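Nidogen-1 (Mus musculus, PDB 1GL4) is a sulfated basement-membrane glycoprotein that associates tightly with laminin and binds collagen IV and perlecan, the part here being its G2 domain with an EGF-like module. Local coordinates at residues 197-209 and 221-235. Numbering follows the deposited sequence.
Sequences SVITSSSTREYTV and HTHIYQWRQTITFQE
Y207 and Y225 meet first: CD2 of Y207 sits over the centre of the Y225 ring, 3.7 Å from its CE2, with the two planes at 48°. The opposite face of Y225 lies against NE1 of W227. Y225 reaches this slot because CG stands between the backbone N and the carbonyl carbon (chi1 54°). Farther out, a face of the Y207 ring lies over H223 CA, and V209 CB makes an off-centre CH-pi contact with the ring of H221. At the other end CD1 of I199 touches F233 CE2 at 3.6 Å.

Backbone pairing is regular: strands 198-209 and 221-232 form a long antiparallel hairpin in the wall of the G2 beta-barrel. Six hydrogen-bonded pairs run from I199–I231 to V209–H221, with I231 N to I199 O and W227 N to S203 O both 2.7 Å. I199, W227 and I231 face inward onto helix 107-115.

Among polar groups, R205 lays its guanidinium nearly parallel to the W227 ring, 6° apart, while NH1 bonds S203 OG and salt-bridges E190. A water links R205 NE to Y225 OH, which also bonds P104 O; a leucine in place of Y225 would probably cost P104 O this donor, the water this acceptor and Y207 its ring face. S197 OG donates to E235 OE2 at 2.8 Å, on the anti lone pair of a carboxylate also held by Y194 and R242.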
ATOM      1  N   SER A 197     -23.390  -1.281  -0.762  1.00 13.05           N
ATOM      2  CA  SER A 197     -22.376  -0.990   0.249  1.00 12.71           C
ATOM      3  C   SER A 197     -21.495  -2.167   0.653  1.00 13.36           C
ATOM      4  O   SER A 197     -20.942  -2.185   1.756  1.00 13.68           O
ATOM      5  CB  SER A 197     -23.035  -0.379   1.486  1.00 13.22           C
ATOM      6  OG  SER A 197     -23.763   0.783   1.121  1.00 15.43           O
ATOM      7  N   VAL A 198     -21.354  -3.142  -0.242  1.00 10.85           N
ATOM      8  CA  VAL A 198     -20.497  -4.290   0.026  1.00 10.13           C
ATOM      9  C   VAL A 198     -19.652  -4.585  -1.213  1.00  9.77           C
ATOM     10  O   VAL A 198     -20.175  -4.682  -2.326  1.00 10.00           O
ATOM     11  CB  VAL A 198     -21.317  -5.555   0.403  1.00  7.55           C
ATOM     12  CG1 VAL A 198     -20.369  -6.691   0.784  1.00  7.57           C
ATOM     13  CG2 VAL A 198     -22.253  -5.244   1.554  1.00  9.19           C
ATOM     14  N   ILE A 199     -18.340  -4.702  -1.018  1.00  9.79           N
ATOM     15  CA  ILE A 199     -17.428  -4.996  -2.121  1.00  9.38           C
ATOM     16  C   ILE A 199     -16.688  -6.304  -1.837  1.00 11.32           C
ATOM     17  O   ILE A 199     -16.081  -6.469  -0.776  1.00 11.24           O
ATOM     18  CB  ILE A 199     -16.419  -3.829  -2.336  1.00  9.26           C
ATOM     19  CG1 ILE A 199     -17.155  -2.610  -2.909  1.00 10.51           C
ATOM     20  CG2 ILE A 199     -15.298  -4.256  -3.281  1.00  9.95           C
ATOM     21  CD1 ILE A 199     -16.308  -1.332  -2.975  1.00  8.84           C
ATOM     22  N   THR A 200     -16.762  -7.236  -2.788  1.00 12.35           N
ATOM     23  CA  THR A 200     -16.133  -8.548  -2.655  1.00 11.62           C
ATOM     24  C   THR A 200     -15.194  -8.868  -3.818  1.00 12.90           C
ATOM     25  O   THR A 200     -15.325  -8.306  -4.911  1.00 13.76           O
ATOM     26  CB  THR A 200     -17.195  -9.682  -2.602  1.00 12.75           C
ATOM     27  OG1 THR A 200     -18.038  -9.597  -3.759  1.00 12.85           O
ATOM     28  CG2 THR A 200     -18.050  -9.573  -1.353  1.00 12.03           C
ATOM     29  N   SER A 201     -14.251  -9.775  -3.574  1.00 13.09           N
ATOM     30  CA  SER A 201     -13.310 -10.211  -4.605  1.00 13.56           C
ATOM     31  C   SER A 201     -12.676 -11.540  -4.215  1.00 13.36           C
ATOM     32  O   SER A 201     -12.450 -11.820  -3.034  1.00 11.53           O
ATOM     33  CB  SER A 201     -12.195  -9.181  -4.816  1.00 16.84           C
ATOM     34  OG  SER A 201     -11.251  -9.230  -3.762  1.00 21.95           O
ATOM     35  N   SER A 202     -12.399 -12.362  -5.216  1.00 13.68           N
ATOM     36  CA  SER A 202     -11.766 -13.654  -4.993  1.00 16.16           C
ATOM     37  C   SER A 202     -10.754 -13.807  -6.117  1.00 16.62           C
ATOM     38  O   SER A 202     -11.062 -13.516  -7.274  1.00 16.27           O
ATOM     39  CB  SER A 202     -12.806 -14.776  -5.045  1.00 18.92           C
ATOM     40  OG  SER A 202     -12.224 -16.022  -4.698  1.00 24.79           O
ATOM     41  N   SER A 203      -9.548 -14.252  -5.777  1.00 14.77           N
ATOM     42  CA  SER A 203      -8.490 -14.395  -6.764  1.00 16.52           C
ATOM     43  C   SER A 203      -7.523 -15.523  -6.424  1.00 17.33           C
ATOM     44  O   SER A 203      -7.085 -15.659  -5.281  1.00 15.73           O
ATOM     45  CB  SER A 203      -7.722 -13.068  -6.877  1.00 15.16           C
ATOM     46  OG  SER A 203      -6.547 -13.196  -7.661  1.00 18.29           O
ATOM     47  N   THR A 204      -7.205 -16.333  -7.430  1.00 17.60           N
ATOM     48  CA  THR A 204      -6.273 -17.443  -7.270  1.00 18.49           C
ATOM     49  C   THR A 204      -5.020 -17.062  -8.054  1.00 18.52           C
ATOM     50  O   THR A 204      -5.086 -16.867  -9.266  1.00 18.43           O
ATOM     51  CB  THR A 204      -6.869 -18.758  -7.826  1.00 18.97           C
ATOM     52  OG1 THR A 204      -8.092 -19.054  -7.137  1.00 18.27           O
ATOM     53  CG2 THR A 204      -5.896 -19.922  -7.622  1.00 18.14           C
ATOM     54  N   ARG A 205      -3.889 -16.940  -7.358  1.00 16.96           N
ATOM     55  CA  ARG A 205      -2.632 -16.548  -7.988  1.00 18.57           C
ATOM     56  C   ARG A 205      -1.457 -17.423  -7.563  1.00 17.97           C
ATOM     57  O   ARG A 205      -1.556 -18.210  -6.623  1.00 18.36           O
ATOM     58  CB  ARG A 205      -2.292 -15.092  -7.629  1.00 19.16           C
ATOM     59  CG  ARG A 205      -3.391 -14.086  -7.893  1.00 21.70           C
ATOM     60  CD  ARG A 205      -2.839 -12.658  -7.863  1.00 17.97           C
ATOM     61  NE  ARG A 205      -2.630 -12.123  -6.518  1.00 18.32           N
ATOM     62  CZ  ARG A 205      -3.598 -11.630  -5.745  1.00 20.19           C
ATOM     63  NH1 ARG A 205      -4.857 -11.608  -6.174  1.00 17.42           N
ATOM     64  NH2 ARG A 205      -3.302 -11.117  -4.557  1.00 16.46           N
ATOM     65  N   GLU A 206      -0.334 -17.273  -8.255  1.00 18.66           N
ATOM     66  CA  GLU A 206       0.852 -18.043  -7.915  1.00 18.48           C
ATOM     67  C   GLU A 206       1.977 -17.090  -7.517  1.00 16.93           C
ATOM     68  O   GLU A 206       1.957 -15.908  -7.864  1.00 16.07           O
ATOM     69  CB  GLU A 206       1.296 -18.911  -9.102  1.00 24.16           C
ATOM     70  CG  GLU A 206       1.930 -18.140 -10.244  1.00 30.40           C
ATOM     71  CD  GLU A 206       2.554 -19.042 -11.305  1.00 33.89           C
ATOM     72  OE1 GLU A 206       3.311 -18.515 -12.148  1.00 35.16           O
ATOM     73  OE2 GLU A 206       2.291 -20.266 -11.301  1.00 34.26           O
ATOM     74  N   TYR A 207       2.944 -17.610  -6.770  1.00 14.59           N
ATOM     75  CA  TYR A 207       4.096 -16.832  -6.341  1.00 12.50           C
ATOM     76  C   TYR A 207       5.305 -17.759  -6.379  1.00 13.44           C
ATOM     77  O   TYR A 207       5.167 -18.984  -6.277  1.00 12.15           O
ATOM     78  CB  TYR A 207       3.872 -16.258  -4.935  1.00 12.68           C
ATOM     79  CG  TYR A 207       3.606 -17.284  -3.853  1.00 12.95           C
ATOM     80  CD1 TYR A 207       4.645 -17.796  -3.083  1.00 13.05           C
ATOM     81  CD2 TYR A 207       2.313 -17.750  -3.608  1.00 13.83           C
ATOM     82  CE1 TYR A 207       4.408 -18.749  -2.091  1.00 14.15           C
ATOM     83  CE2 TYR A 207       2.067 -18.710  -2.624  1.00 13.27           C
ATOM     84  CZ  TYR A 207       3.117 -19.204  -1.874  1.00 14.20           C
ATOM     85  OH  TYR A 207       2.892 -20.180  -0.929  1.00 15.87           O
ATOM     86  N   THR A 208       6.485 -17.182  -6.548  1.00 12.03           N
ATOM     87  CA  THR A 208       7.701 -17.976  -6.632  1.00 12.28           C
ATOM     88  C   THR A 208       8.607 -17.801  -5.428  1.00 12.76           C
ATOM     89  O   THR A 208       8.811 -16.683  -4.961  1.00 14.88           O
ATOM     90  CB  THR A 208       8.505 -17.606  -7.888  1.00 12.70           C
ATOM     91  OG1 THR A 208       7.707 -17.847  -9.049  1.00 13.32           O
ATOM     92  CG2 THR A 208       9.794 -18.439  -7.974  1.00 12.42           C
ATOM     93  N   VAL A 209       9.145 -18.915  -4.934  1.00 13.69           N
ATOM     94  CA  VAL A 209      10.063 -18.896  -3.797  1.00 14.83           C
ATOM     95  C   VAL A 209      11.486 -19.210  -4.259  1.00 14.37           C
ATOM     96  O   VAL A 209      11.746 -20.276  -4.823  1.00 13.88           O
ATOM     97  CB  VAL A 209       9.673 -19.938  -2.723  1.00 14.86           C
ATOM     98  CG1 VAL A 209      10.691 -19.921  -1.591  1.00 17.38           C
ATOM     99  CG2 VAL A 209       8.280 -19.644  -2.181  1.00 15.17           C
ATOM    100  N   HIS A 221      10.912 -22.567  -6.827  1.00 11.71           N
ATOM    101  CA  HIS A 221       9.659 -23.312  -6.913  1.00 11.69           C
ATOM    102  C   HIS A 221       8.438 -22.414  -6.714  1.00 11.93           C
ATOM    103  O   HIS A 221       8.461 -21.472  -5.922  1.00 11.32           O
ATOM    104  CB  HIS A 221       9.654 -24.448  -5.888  1.00 11.29           C
ATOM    105  CG  HIS A 221      10.225 -24.068  -4.557  1.00 10.09           C
ATOM    106  ND1 HIS A 221       9.440 -23.749  -3.471  1.00 11.28           N
ATOM    107  CD2 HIS A 221      11.508 -23.970  -4.135  1.00 10.38           C
ATOM    108  CE1 HIS A 221      10.214 -23.475  -2.435  1.00 11.12           C
ATOM    109  NE2 HIS A 221      11.474 -23.600  -2.813  1.00 11.03           N
ATOM    110  N   THR A 222       7.372 -22.727  -7.440  1.00 12.25           N
ATOM    111  CA  THR A 222       6.139 -21.955  -7.392  1.00 13.93           C
ATOM    112  C   THR A 222       5.061 -22.589  -6.527  1.00 14.72           C
ATOM    113  O   THR A 222       5.028 -23.809  -6.338  1.00 15.43           O
ATOM    114  CB  THR A 222       5.569 -21.776  -8.799  1.00 15.80           C
ATOM    115  OG1 THR A 222       5.297 -23.069  -9.361  1.00 19.01           O
ATOM    116  CG2 THR A 222       6.563 -21.043  -9.680  1.00 12.55           C
ATOM    117  N   HIS A 223       4.171 -21.750  -6.010  1.00 13.70           N
ATOM    118  CA  HIS A 223       3.079 -22.216  -5.169  1.00 14.78           C
ATOM    119  C   HIS A 223       1.859 -21.352  -5.468  1.00 13.70           C
ATOM    120  O   HIS A 223       1.993 -20.253  -6.003  1.00 13.23           O
ATOM    121  CB  HIS A 223       3.491 -22.136  -3.696  1.00 16.82           C
ATOM    122  CG  HIS A 223       4.695 -22.968  -3.372  1.00 21.35           C
ATOM    123  ND1 HIS A 223       4.643 -24.342  -3.269  1.00 20.61           N
ATOM    124  CD2 HIS A 223       5.998 -22.629  -3.223  1.00 22.35           C
ATOM    125  CE1 HIS A 223       5.863 -24.814  -3.076  1.00 23.45           C
ATOM    126  NE2 HIS A 223       6.704 -23.796  -3.046  1.00 23.11           N
ATOM    127  N   ILE A 224       0.677 -21.855  -5.135  1.00 13.32           N
ATOM    128  CA  ILE A 224      -0.565 -21.142  -5.424  1.00 14.21           C
ATOM    129  C   ILE A 224      -1.407 -20.871  -4.186  1.00 13.90           C
ATOM    130  O   ILE A 224      -1.457 -21.693  -3.274  1.00 11.75           O
ATOM    131  CB  ILE A 224      -1.450 -21.972  -6.385  1.00 15.03           C
ATOM    132  CG1 ILE A 224      -0.645 -22.389  -7.613  1.00 18.78           C
ATOM    133  CG2 ILE A 224      -2.691 -21.171  -6.790  1.00 18.05           C
ATOM    134  CD1 ILE A 224      -1.292 -23.515  -8.413  1.00 20.61           C
ATOM    135  N   TYR A 225      -2.062 -19.714  -4.150  1.00 14.35           N
ATOM    136  CA  TYR A 225      -2.964 -19.404  -3.045  1.00 13.88           C
ATOM    137  C   TYR A 225      -4.183 -18.642  -3.535  1.00 14.79           C
ATOM    138  O   TYR A 225      -4.153 -18.017  -4.597  1.00 14.42           O
ATOM    139  CB  TYR A 225      -2.265 -18.662  -1.882  1.00 13.08           C
ATOM    140  CG  TYR A 225      -1.484 -17.380  -2.159  1.00 15.52           C
ATOM    141  CD1 TYR A 225      -0.769 -16.773  -1.130  1.00 14.75           C
ATOM    142  CD2 TYR A 225      -1.438 -16.788  -3.421  1.00 16.60           C
ATOM    143  CE1 TYR A 225      -0.027 -15.619  -1.336  1.00 14.26           C
ATOM    144  CE2 TYR A 225      -0.691 -15.619  -3.639  1.00 17.54           C
ATOM    145  CZ  TYR A 225       0.012 -15.045  -2.583  1.00 16.88           C
ATOM    146  OH  TYR A 225       0.774 -13.910  -2.763  1.00 18.46           O
ATOM    147  N   GLN A 226      -5.271 -18.740  -2.780  1.00 13.78           N
ATOM    148  CA  GLN A 226      -6.510 -18.069  -3.142  1.00 13.30           C
ATOM    149  C   GLN A 226      -6.880 -17.014  -2.115  1.00 14.12           C
ATOM    150  O   GLN A 226      -7.000 -17.312  -0.923  1.00 14.67           O
ATOM    151  CB  GLN A 226      -7.663 -19.074  -3.246  1.00 13.37           C
ATOM    152  CG  GLN A 226      -8.980 -18.432  -3.688  1.00 16.43           C
ATOM    153  CD  GLN A 226     -10.160 -19.390  -3.634  1.00 19.10           C
ATOM    154  OE1 GLN A 226     -10.606 -19.787  -2.557  1.00 17.46           O
ATOM    155  NE2 GLN A 226     -10.669 -19.767  -4.802  1.00 18.03           N
ATOM    156  N   TRP A 227      -7.059 -15.785  -2.587  1.00 15.16           N
ATOM    157  CA  TRP A 227      -7.445 -14.675  -1.724  1.00 15.68           C
ATOM    158  C   TRP A 227      -8.946 -14.402  -1.839  1.00 14.78           C
ATOM    159  O   TRP A 227      -9.491 -14.334  -2.940  1.00 14.97           O
ATOM    160  CB  TRP A 227      -6.661 -13.413  -2.093  1.00 17.30           C
ATOM    161  CG  TRP A 227      -5.279 -13.437  -1.557  1.00 19.84           C
ATOM    162  CD1 TRP A 227      -4.175 -13.985  -2.149  1.00 20.36           C
ATOM    163  CD2 TRP A 227      -4.863 -12.989  -0.264  1.00 20.24           C
ATOM    164  NE1 TRP A 227      -3.097 -13.912  -1.298  1.00 20.81           N
ATOM    165  CE2 TRP A 227      -3.492 -13.306  -0.133  1.00 19.93           C
ATOM    166  CE3 TRP A 227      -5.516 -12.356   0.801  1.00 19.28           C
ATOM    167  CZ2 TRP A 227      -2.761 -13.010   1.025  1.00 20.52           C
ATOM    168  CZ3 TRP A 227      -4.789 -12.063   1.954  1.00 19.97           C
ATOM    169  CH2 TRP A 227      -3.429 -12.391   2.055  1.00 19.08           C
ATOM    170  N   ARG A 228      -9.604 -14.260  -0.695  1.00 12.67           N
ATOM    171  CA  ARG A 228     -11.041 -13.997  -0.650  1.00 13.60           C
ATOM    172  C   ARG A 228     -11.269 -12.839   0.324  1.00 11.69           C
ATOM    173  O   ARG A 228     -10.783 -12.887   1.449  1.00 13.68           O
ATOM    174  CB  ARG A 228     -11.781 -15.247  -0.157  1.00 13.36           C
ATOM    175  CG  ARG A 228     -11.507 -16.515  -0.973  1.00 14.46           C
ATOM    176  CD  ARG A 228     -12.304 -17.720  -0.446  1.00 17.97           C
ATOM    177  NE  ARG A 228     -11.883 -18.132   0.893  1.00 19.04           N
ATOM    178  CZ  ARG A 228     -10.776 -18.824   1.156  1.00 22.39           C
ATOM    179  NH1 ARG A 228      -9.962 -19.196   0.172  1.00 20.58           N
ATOM    180  NH2 ARG A 228     -10.476 -19.140   2.407  1.00 22.38           N
ATOM    181  N   GLN A 229     -11.994 -11.802  -0.091  1.00 12.25           N
ATOM    182  CA  GLN A 229     -12.216 -10.676   0.815  1.00 11.89           C
ATOM    183  C   GLN A 229     -13.570  -9.967   0.696  1.00 10.90           C
ATOM    184  O   GLN A 229     -14.190  -9.920  -0.371  1.00  9.04           O
ATOM    185  CB  GLN A 229     -11.069  -9.659   0.666  1.00 16.72           C
ATOM    186  CG  GLN A 229     -10.987  -8.964  -0.692  1.00 18.09           C
ATOM    187  CD  GLN A 229      -9.647  -8.259  -0.927  1.00 20.66           C
ATOM    188  OE1 GLN A 229      -9.124  -7.566  -0.049  1.00 18.63           O
ATOM    189  NE2 GLN A 229      -9.095  -8.429  -2.128  1.00 20.29           N
ATOM    190  N   THR A 230     -14.024  -9.425   1.822  1.00  9.85           N
ATOM    191  CA  THR A 230     -15.288  -8.703   1.884  1.00 10.10           C
ATOM    192  C   THR A 230     -15.015  -7.354   2.539  1.00 10.35           C
ATOM    193  O   THR A 230     -14.511  -7.279   3.660  1.00 11.48           O
ATOM    194  CB  THR A 230     -16.326  -9.486   2.696  1.00  9.56           C
ATOM    195  OG1 THR A 230     -16.618 -10.714   2.016  1.00 10.18           O
ATOM    196  CG2 THR A 230     -17.614  -8.677   2.854  1.00  9.73           C
ATOM    197  N   ILE A 231     -15.344  -6.295   1.814  1.00 10.93           N
ATOM    198  CA  ILE A 231     -15.123  -4.929   2.265  1.00 11.09           C
ATOM    199  C   ILE A 231     -16.466  -4.237   2.530  1.00 11.35           C
ATOM    200  O   ILE A 231     -17.269  -4.071   1.617  1.00 11.29           O
ATOM    201  CB  ILE A 231     -14.310  -4.169   1.188  1.00 11.97           C
ATOM    202  CG1 ILE A 231     -12.923  -4.819   1.063  1.00 12.92           C
ATOM    203  CG2 ILE A 231     -14.195  -2.682   1.537  1.00  9.42           C
ATOM    204  CD1 ILE A 231     -12.100  -4.341  -0.120  1.00 14.15           C
ATOM    205  N   THR A 232     -16.697  -3.841   3.781  1.00 12.53           N
ATOM    206  CA  THR A 232     -17.953  -3.190   4.170  1.00 13.59           C
ATOM    207  C   THR A 232     -17.768  -1.740   4.617  1.00 14.83           C
ATOM    208  O   THR A 232     -16.777  -1.390   5.251  1.00 11.25           O
ATOM    209  CB  THR A 232     -18.652  -3.974   5.298  1.00 14.27           C
ATOM    210  OG1 THR A 232     -17.741  -4.163   6.390  1.00 15.68           O
ATOM    211  CG2 THR A 232     -19.113  -5.334   4.787  1.00 14.79           C
ATOM    212  N   PHE A 233     -18.745  -0.901   4.293  1.00 15.23           N
ATOM    213  CA  PHE A 233     -18.668   0.520   4.618  1.00 17.66           C
ATOM    214  C   PHE A 233     -20.049   1.176   4.556  1.00 18.40           C
ATOM    215  O   PHE A 233     -21.036   0.526   4.209  1.00 18.68           O
ATOM    216  CB  PHE A 233     -17.722   1.202   3.624  1.00 16.16           C
ATOM    217  CG  PHE A 233     -18.045   0.906   2.181  1.00 15.88           C
ATOM    218  CD1 PHE A 233     -18.872   1.754   1.446  1.00 14.96           C
ATOM    219  CD2 PHE A 233     -17.538  -0.234   1.562  1.00 16.64           C
ATOM    220  CE1 PHE A 233     -19.190   1.470   0.117  1.00 15.47           C
ATOM    221  CE2 PHE A 233     -17.851  -0.531   0.229  1.00 16.98           C
ATOM    222  CZ  PHE A 233     -18.676   0.319  -0.495  1.00 14.72           C
ATOM    223  N   GLN A 234     -20.111   2.463   4.889  1.00 18.57           N
ATOM    224  CA  GLN A 234     -21.367   3.210   4.862  1.00 20.81           C
ATOM    225  C   GLN A 234     -21.381   4.264   3.757  1.00 20.43           C
ATOM    226  O   GLN A 234     -20.369   4.905   3.496  1.00 19.78           O
ATOM    227  CB  GLN A 234     -21.599   3.908   6.208  1.00 22.71           C
ATOM    228  CG  GLN A 234     -21.769   2.964   7.385  1.00 26.55           C
ATOM    229  CD  GLN A 234     -23.067   2.182   7.318  1.00 28.72           C
ATOM    230  OE1 GLN A 234     -24.155   2.763   7.270  1.00 29.83           O
ATOM    231  NE2 GLN A 234     -22.961   0.858   7.320  1.00 28.90           N
ATOM    232  N   GLU A 235     -22.532   4.429   3.112  1.00 20.67           N
ATOM    233  CA  GLU A 235     -22.703   5.425   2.055  1.00 21.72           C
ATOM    234  C   GLU A 235     -23.908   6.282   2.438  1.00 23.08           C
ATOM    235  O   GLU A 235     -24.873   5.777   3.015  1.00 21.88           O
ATOM    236  CB  GLU A 235     -22.959   4.752   0.704  1.00 21.64           C
ATOM    237  CG  GLU A 235     -21.870   3.777   0.266  1.00 22.58           C
ATOM    238  CD  GLU A 235     -22.157   3.155  -1.091  1.00 21.93           C
ATOM    239  OE1 GLU A 235     -21.756   3.738  -2.123  1.00 23.08           O
ATOM    240  OE2 GLU A 235     -22.801   2.086  -1.126  1.00 20.73           O
TER
HETATM  241  O   HOH W   1     -24.434   2.164   3.343  1.00 19.74           O
HETATM  242  O   HOH W   2      -0.059 -12.124  -4.735  1.00 19.08           O